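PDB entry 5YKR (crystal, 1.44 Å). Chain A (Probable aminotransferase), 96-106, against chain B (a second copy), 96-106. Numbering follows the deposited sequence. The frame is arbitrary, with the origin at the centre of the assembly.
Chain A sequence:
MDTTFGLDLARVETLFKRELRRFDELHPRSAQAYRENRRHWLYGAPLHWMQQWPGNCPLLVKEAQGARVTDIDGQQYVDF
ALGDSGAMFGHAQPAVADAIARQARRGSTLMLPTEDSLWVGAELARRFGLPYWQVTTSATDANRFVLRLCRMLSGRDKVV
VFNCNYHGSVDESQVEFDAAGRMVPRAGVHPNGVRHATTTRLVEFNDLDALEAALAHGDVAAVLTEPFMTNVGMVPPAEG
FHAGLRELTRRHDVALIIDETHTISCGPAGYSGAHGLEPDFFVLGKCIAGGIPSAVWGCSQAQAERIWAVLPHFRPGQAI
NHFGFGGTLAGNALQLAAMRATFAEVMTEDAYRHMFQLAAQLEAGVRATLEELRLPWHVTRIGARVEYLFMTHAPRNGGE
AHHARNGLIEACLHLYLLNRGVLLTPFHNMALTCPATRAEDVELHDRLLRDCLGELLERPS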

# COMPACT_ATOMS: atom_id res chain seq x y z
N VAL A 96 7.07 -6.00 -19.62
CA VAL A 96 6.83 -5.36 -18.37
C VAL A 96 8.15 -5.12 -17.64
O VAL A 96 8.41 -4.01 -17.16
N ALA A 97 9.01 -6.13 -17.61
CA ALA A 97 10.34 -5.96 -17.04
C ALA A 97 11.15 -4.89 -17.75
O ALA A 97 11.82 -4.07 -17.09
N ASP A 98 11.06 -4.84 -19.09
CA ASP A 98 11.75 -3.82 -19.86
C ASP A 98 11.23 -2.42 -19.54
O ASP A 98 12.02 -1.47 -19.41
N ALA A 99 9.89 -2.30 -19.41
CA ALA A 99 9.29 -1.01 -19.10
C ALA A 99 9.73 -0.53 -17.70
O ALA A 99 10.01 0.67 -17.49
N ILE A 100 9.77 -1.45 -16.73
CA ILE A 100 10.20 -1.17 -15.36
C ILE A 100 11.66 -0.71 -15.38
O ILE A 100 12.02 0.30 -14.78
N ALA A 101 12.52 -1.45 -16.05
CA ALA A 101 13.94 -1.09 -16.10
C ALA A 101 14.13 0.30 -16.72
O ALA A 101 14.88 1.15 -16.19
N ARG A 102 13.48 0.53 -17.85
CA ARG A 102 13.62 1.81 -18.57
C ARG A 102 13.15 2.98 -17.70
O ARG A 102 13.82 4.04 -17.60
N GLN A 103 11.99 2.82 -17.07
CA GLN A 103 11.46 3.93 -16.29
C GLN A 103 12.27 4.15 -15.03
O GLN A 103 12.46 5.29 -14.61
N ALA A 104 12.75 3.11 -14.38
CA ALA A 104 13.54 3.30 -13.17
C ALA A 104 14.75 4.20 -13.47
O ALA A 104 15.15 5.06 -12.67
N ARG A 105 15.33 4.02 -14.65
CA ARG A 105 16.49 4.80 -15.08
C ARG A 105 16.17 6.21 -15.52
O ARG A 105 17.09 7.00 -15.75
N ARG A 106 14.89 6.57 -15.55
CA ARG A 106 14.50 7.97 -15.88
C ARG A 106 13.51 8.59 -14.92
O ARG A 106 12.92 9.60 -15.22
N VAL B 96 20.35 1.21 -7.39
CA VAL B 96 18.99 0.83 -7.03
C VAL B 96 18.19 0.50 -8.33
O VAL B 96 17.52 -0.55 -8.42
N ALA B 97 18.34 1.36 -9.34
CA ALA B 97 17.71 1.07 -10.62
C ALA B 97 18.21 -0.23 -11.23
O ALA B 97 17.41 -1.02 -11.77
N ASP B 98 19.52 -0.50 -11.12
CA ASP B 98 20.08 -1.74 -11.64
C ASP B 98 19.49 -2.95 -10.89
O ASP B 98 19.18 -3.97 -11.50
N ALA B 99 19.38 -2.84 -9.56
CA ALA B 99 18.83 -3.93 -8.78
C ALA B 99 17.35 -4.22 -9.13
O ALA B 99 16.94 -5.37 -9.21
N ILE B 100 16.57 -3.16 -9.34
CA ILE B 100 15.18 -3.28 -9.76
C ILE B 100 15.07 -3.94 -11.15
O ILE B 100 14.32 -4.88 -11.34
N ALA B 101 15.88 -3.48 -12.09
CA ALA B 101 15.84 -4.05 -13.43
C ALA B 101 16.21 -5.55 -13.39
O ALA B 101 15.55 -6.41 -14.02
N ARG B 102 17.27 -5.87 -12.66
CA ARG B 102 17.74 -7.25 -12.57
C ARG B 102 16.71 -8.13 -11.93
O ARG B 102 16.43 -9.26 -12.39
N GLN B 103 16.13 -7.68 -10.82
CA GLN B 103 15.15 -8.53 -10.15
C GLN B 103 13.87 -8.69 -10.93
O GLN B 103 13.29 -9.79 -10.96
N ALA B 104 13.41 -7.65 -11.62
CA ALA B 104 12.23 -7.79 -12.44
C ALA B 104 12.38 -8.96 -13.46
O ALA B 104 11.45 -9.70 -13.75
N ARG B 105 13.58 -9.08 -13.99
CA ARG B 105 13.90 -10.12 -14.97
C ARG B 105 14.08 -11.49 -14.39
O ARG B 105 14.17 -12.44 -15.14
N ARG B 106 14.07 -11.62 -13.06
CA ARG B 106 14.16 -12.95 -12.44
C ARG B 106 13.14 -13.27 -11.38
O ARG B 106 13.31 -14.22 -10.64

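Two copies of one helix pack antiparallel, their axes 8.6 Å apart at closest approach, and near-twofold symmetry makes each contact occur twice or pair a residue with its own copy. So close an approach suits alanine, whose side chain is a single methyl. Ala A97, Ala A101 and Ala A104 point toward chain B, as do their counterparts toward chain A. At the centre Ala A101 CB meets Ala B101 CB at 3.5 Å; further along, Ala A97 CB lies 4.1 Å from Ala B104 CB, and Ala A104 CB 4.0 Å from Ala B97 CB. The larger apolar residue, Ile A100, also points inward, with chi1 m and chi2 t, and its CG2 touches Ile B100 CG2 at 3.6 Å.

Charged pairs border this apolar seam. Arg A105 and Arg B105 leave their backbones sideways, but the extended m, t, t chain carries each guanidinium across to an aspartate with chi1 m. Arg A105 NH2 donates to Asp B98 OD1 at 2.8 Å, and Arg B105 NH2 to Asp A98 OD1 at 2.9 Å; both are salt bridges, nearly linear, with the carboxylate oxygen at the guanidinium edge. The arginine's aliphatic part is useful too: Arg B105 CG packs 3.9 Å from Ala A97 CB.

Water reinforces each bridge, donating to the same aspartate OD1 and accepting from the arginine NE.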

# COMPACT_ATOMS: atom_id res chain seq x y z
CB VAL A 96 5.82 -6.14 -17.50
CG1 VAL A 96 5.57 -5.44 -16.17
CG2 VAL A 96 4.51 -6.36 -18.25
CB ALA A 97 11.10 -7.26 -17.02
CB ASP A 98 11.65 -4.07 -21.37
CG ASP A 98 12.57 -5.22 -21.86
OD1 ASP A 98 13.43 -5.77 -21.09
OD2 ASP A 98 12.38 -5.56 -23.04
CB ALA A 99 7.80 -1.07 -19.17
CB ILE A 100 9.95 -2.36 -14.44
CG1 ILE A 100 8.46 -2.51 -14.17
CG2 ILE A 100 10.73 -2.22 -13.12
CD1 ILE A 100 8.09 -3.81 -13.49
CB ALA A 101 14.71 -2.14 -16.90
CB ARG A 102 12.83 1.79 -19.87
CG ARG A 102 12.76 3.10 -20.65
CD ARG A 102 12.12 2.90 -22.01
NE ARG A 102 10.84 2.25 -21.97
CZ ARG A 102 10.54 1.01 -22.44
NH1 ARG A 102 11.42 0.11 -23.00
NH2 ARG A 102 9.30 0.65 -22.33
CB GLN A 103 9.98 3.77 -16.01
CG GLN A 103 9.33 5.01 -15.39
CD GLN A 103 9.42 6.23 -16.32
OE1 GLN A 103 9.23 6.11 -17.53
NE2 GLN A 103 9.75 7.37 -15.77
CB ALA A 104 13.99 1.96 -12.59
CB ARG A 105 17.21 4.04 -16.18
CG ARG A 105 17.83 2.75 -15.61
CD ARG A 105 18.72 1.97 -16.55
NE ARG A 105 19.34 0.83 -15.84
CZ ARG A 105 19.18 -0.45 -16.12
NH1 ARG A 105 18.36 -0.85 -17.10
NH2 ARG A 105 19.83 -1.34 -15.40
CB ARG A 106 14.04 8.07 -17.29
CG ARG A 106 12.75 7.44 -17.63
CD ARG A 106 12.46 7.70 -19.15
NE ARG A 106 11.21 7.03 -19.59
CZ ARG A 106 10.90 6.72 -20.86
NH1 ARG A 106 11.74 6.94 -21.85
NH2 ARG A 106 9.74 6.13 -21.15
CB VAL B 96 18.27 1.89 -6.20
CG1 VAL B 96 16.83 1.55 -5.90
CG2 VAL B 96 19.05 2.15 -4.90
CB ALA B 97 17.87 2.22 -11.59
CB ASP B 98 21.60 -1.79 -11.54
CG ASP B 98 22.32 -0.91 -12.56
OD1 ASP B 98 21.68 -0.40 -13.52
OD2 ASP B 98 23.58 -0.77 -12.37
CB ALA B 99 18.98 -3.66 -7.27
CB ILE B 100 14.47 -1.90 -9.74
CG1 ILE B 100 14.29 -1.46 -8.28
CG2 ILE B 100 13.17 -1.91 -10.50
CD1 ILE B 100 13.91 0.00 -8.13
CB ALA B 101 16.81 -3.28 -14.32
CB ARG B 102 19.06 -7.34 -11.81
CG ARG B 102 19.60 -8.71 -11.56
CD ARG B 102 20.91 -8.68 -10.76
NE ARG B 102 21.28 -10.07 -10.45
CZ ARG B 102 20.81 -10.81 -9.45
NH1 ARG B 102 19.94 -10.35 -8.54
NH2 ARG B 102 21.24 -12.05 -9.35
CB GLN B 103 14.88 -8.06 -8.71
CG GLN B 103 14.14 -9.10 -7.89
CD GLN B 103 14.94 -10.36 -7.73
OE1 GLN B 103 16.17 -10.30 -7.50
NE2 GLN B 103 14.28 -11.52 -7.87
CB ALA B 104 11.90 -6.47 -13.12
CB ARG B 105 15.13 -9.69 -15.79
CG ARG B 105 14.83 -8.46 -16.62
CD ARG B 105 15.91 -8.01 -17.57
NE ARG B 105 15.43 -6.90 -18.44
CZ ARG B 105 15.96 -5.67 -18.48
NH1 ARG B 105 17.01 -5.32 -17.73
NH2 ARG B 105 15.45 -4.78 -19.31
CB ARG B 106 15.57 -13.19 -11.91
CG ARG B 106 15.99 -12.36 -10.77
CD ARG B 106 17.55 -12.29 -10.70
NE ARG B 106 18.11 -13.57 -10.28
CZ ARG B 106 19.23 -14.16 -10.71
NH1 ARG B 106 20.00 -13.62 -11.66
NH2 ARG B 106 19.57 -15.33 -10.19
O HOH W 1 13.18 -8.49 -20.01
O HOH W 2 21.04 2.32 -13.70